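PDB 4G2T: SsfS6 from Streptomyces sp. SF2575, which is a GT-B-fold protein related to erythromycin biosynthesis protein CIII, with thymidine-5'-diphosphate bound in its pocket. Local coordinates for residues A[148-153]-A[185-190]. Sequence-based numbering, arbitrary orientation.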
loop_
_atom_site.group_PDB
_atom_site.type_symbol
_atom_site.label_atom_id
_atom_site.label_comp_id
_atom_site.label_asym_id
_atom_site.label_seq_id
_atom_site.Cartn_x
_atom_site.Cartn_y
_atom_site.Cartn_z
ATOM N N GLU A 148 -12.791 -15.772 3.601
ATOM C CA GLU A 148 -11.635 -16.650 3.477
ATOM C C GLU A 148 -10.970 -16.486 2.118
ATOM O O GLU A 148 -11.590 -16.732 1.082
ATOM C CB GLU A 148 -12.035 -18.113 3.668
ATOM C CG GLU A 148 -10.872 -19.079 3.496
ATOM C CD GLU A 148 -11.320 -20.496 3.201
ATOM O OE1 GLU A 148 -12.427 -20.878 3.638
ATOM O OE2 GLU A 148 -10.567 -21.226 2.524
ATOM N N GLN A 149 -9.709 -16.073 2.123
ATOM C CA GLN A 149 -8.937 -15.985 0.891
ATOM C C GLN A 149 -7.830 -17.031 0.874
ATOM O O GLN A 149 -7.087 -17.176 1.843
ATOM C CB GLN A 149 -8.328 -14.592 0.720
ATOM C CG GLN A 149 -7.457 -14.467 -0.521
ATOM C CD GLN A 149 -6.613 -13.209 -0.530
ATOM O OE1 GLN A 149 -6.979 -12.196 0.065
ATOM N NE2 GLN A 149 -5.470 -13.271 -1.204
ATOM N N SER A 150 -7.726 -17.761 -0.230
ATOM C CA SER A 150 -6.638 -18.711 -0.407
ATOM C C SER A 150 -5.390 -17.981 -0.879
ATOM O O SER A 150 -5.469 -17.043 -1.672
ATOM C CB SER A 150 -7.020 -19.799 -1.409
ATOM O OG SER A 150 -5.912 -20.633 -1.698
ATOM N N ILE A 151 -4.236 -18.412 -0.382
ATOM C CA ILE A 151 -2.967 -17.810 -0.768
ATOM C C ILE A 151 -2.044 -18.878 -1.343
ATOM O O ILE A 151 -0.827 -18.697 -1.412
ATOM C CB ILE A 151 -2.291 -17.115 0.429
ATOM C CG1 ILE A 151 -1.933 -18.135 1.512
ATOM C CG2 ILE A 151 -3.205 -16.042 1.003
ATOM C CD1 ILE A 151 -1.268 -17.526 2.729
ATOM N N ARG A 152 -2.640 -19.991 -1.761
ATOM C CA ARG A 152 -1.886 -21.144 -2.241
ATOM C C ARG A 152 -2.492 -21.700 -3.526
ATOM O O ARG A 152 -3.688 -21.542 -3.775
ATOM C CB ARG A 152 -1.868 -22.233 -1.166
ATOM C CG ARG A 152 -1.358 -21.757 0.186
ATOM C CD ARG A 152 -1.732 -22.707 1.310
ATOM N NE ARG A 152 -1.171 -22.268 2.584
ATOM C CZ ARG A 152 -1.759 -21.400 3.401
ATOM N NH1 ARG A 152 -2.935 -20.878 3.082
ATOM N NH2 ARG A 152 -1.174 -21.056 4.540
ATOM N N LEU A 153 -1.663 -22.348 -4.340
ATOM C CA LEU A 153 -2.145 -23.038 -5.533
ATOM C C LEU A 153 -3.104 -24.148 -5.134
ATOM O O LEU A 153 -4.105 -24.396 -5.806
ATOM C CB LEU A 153 -0.979 -23.627 -6.328
ATOM C CG LEU A 153 -0.286 -22.730 -7.351
ATOM C CD1 LEU A 153 0.900 -23.453 -7.970
ATOM C CD2 LEU A 153 -1.270 -22.302 -8.427
ATOM N N SER A 185 -15.550 -17.588 -0.003
ATOM C CA SER A 185 -14.339 -18.397 -0.067
ATOM C C SER A 185 -13.610 -18.124 -1.374
ATOM O O SER A 185 -14.103 -18.450 -2.452
ATOM C CB SER A 185 -14.671 -19.884 0.055
ATOM O OG SER A 185 -15.113 -20.201 1.363
ATOM N N ILE A 186 -12.432 -17.520 -1.271
ATOM C CA ILE A 186 -11.690 -17.092 -2.448
ATOM C C ILE A 186 -10.591 -18.079 -2.821
ATOM O O ILE A 186 -9.824 -18.518 -1.967
ATOM C CB ILE A 186 -11.073 -15.701 -2.226
ATOM C CG1 ILE A 186 -12.169 -14.695 -1.860
ATOM C CG2 ILE A 186 -10.314 -15.255 -3.463
ATOM C CD1 ILE A 186 -11.653 -13.433 -1.212
ATOM N N ASP A 187 -10.528 -18.425 -4.103
ATOM C CA ASP A 187 -9.507 -19.330 -4.610
ATOM C C ASP A 187 -8.715 -18.635 -5.713
ATOM O O ASP A 187 -9.268 -17.843 -6.475
ATOM C CB ASP A 187 -10.152 -20.610 -5.144
ATOM C CG ASP A 187 -9.171 -21.758 -5.252
ATOM O OD1 ASP A 187 -9.016 -22.502 -4.259
ATOM O OD2 ASP A 187 -8.555 -21.919 -6.326
ATOM N N VAL A 188 -7.420 -18.929 -5.798
ATOM C CA VAL A 188 -6.549 -18.238 -6.745
ATOM C C VAL A 188 -5.878 -19.177 -7.744
ATOM O O VAL A 188 -5.005 -18.761 -8.505
ATOM C CB VAL A 188 -5.461 -17.424 -6.018
ATOM C CG1 VAL A 188 -6.089 -16.286 -5.227
ATOM C CG2 VAL A 188 -4.641 -18.326 -5.109
ATOM N N CYS A 189 -6.286 -20.441 -7.744
ATOM C CA CYS A 189 -5.721 -21.414 -8.671
ATOM C C CYS A 189 -6.380 -21.310 -10.043
ATOM O O CYS A 189 -7.607 -21.301 -10.145
ATOM C CB CYS A 189 -5.871 -22.835 -8.122
ATOM S SG CYS A 189 -5.098 -24.112 -9.145
ATOM N N PRO A 190 -5.561 -21.223 -11.103
ATOM C CA PRO A 190 -6.065 -21.186 -12.481
ATOM C C PRO A 190 -6.850 -22.452 -12.808
ATOM O O PRO A 190 -6.360 -23.547 -12.538
ATOM C CB PRO A 190 -4.784 -21.131 -13.321
ATOM C CG PRO A 190 -3.745 -20.583 -12.402
ATOM C CD PRO A 190 -4.094 -21.112 -11.048
HETATM O O HOH W 1 -11.274 -20.383 -0.403
HETATM O O HOH W 2 -6.499 -23.245 -2.226
HETATM O O HOH W 3 -6.216 -21.588 -4.265
#
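Glu148 O and Ile186 N join the neighbouring parallel strands 146-149 and 184-187 of the N-terminal Rossmann-like sheet, in a hydrogen bond of 2.6 Å. The ladder continues where Ser150 N donates to Ile186 O; water 1 also donates to this oxygen and more weakly to Glu148 OE2. On the sheet face that carries Gln149 and Ile186, the aliphatic part of the glutamine slants across the isoleucine, CB lying 4.0 Å from CD1. Gln149 has CG anti to the backbone N (chi1 177°) and the chain extended beyond it, which lays CG along Ile186 and carries NE2 on to a hydrogen bond with Pro30 O.

Beyond the Ser150 N to Ile186 O bond, no further direct backbone bond joins 148-153 to 185-190, and waters 2 and 3 bridge the gap. Water 2 links Ser150 OG to Asp187 OD1, the latter bond weak, and water 3 donates to Arg152 O (2.6 Å) while accepting a long bond from Val188 N. Asp187 OD2 receives Cys189 N from above the carboxylate plane at 3.1 Å, an Asx turn that ties the side chain to its own loop. Val188 points toward the other segment and sets CG1 against Ser150 O (3.7 Å) and CG2 against Arg152 O (3.6 Å). Farther on, Leu153 CD2 meets Pro190 CD at 4.0 Å, the side chains crossing at about a right angle, and Leu153 also packs on helix 309-317.

The Arg152 guanidinium forms salt bridges with Glu129 and Glu330, about 8 Å from thymidine-5'-diphosphate. At this buried contact, water 3 and the Asx turn thus give partners to Arg152 O, Val188 N and Cys189 N where strand pairing has ended.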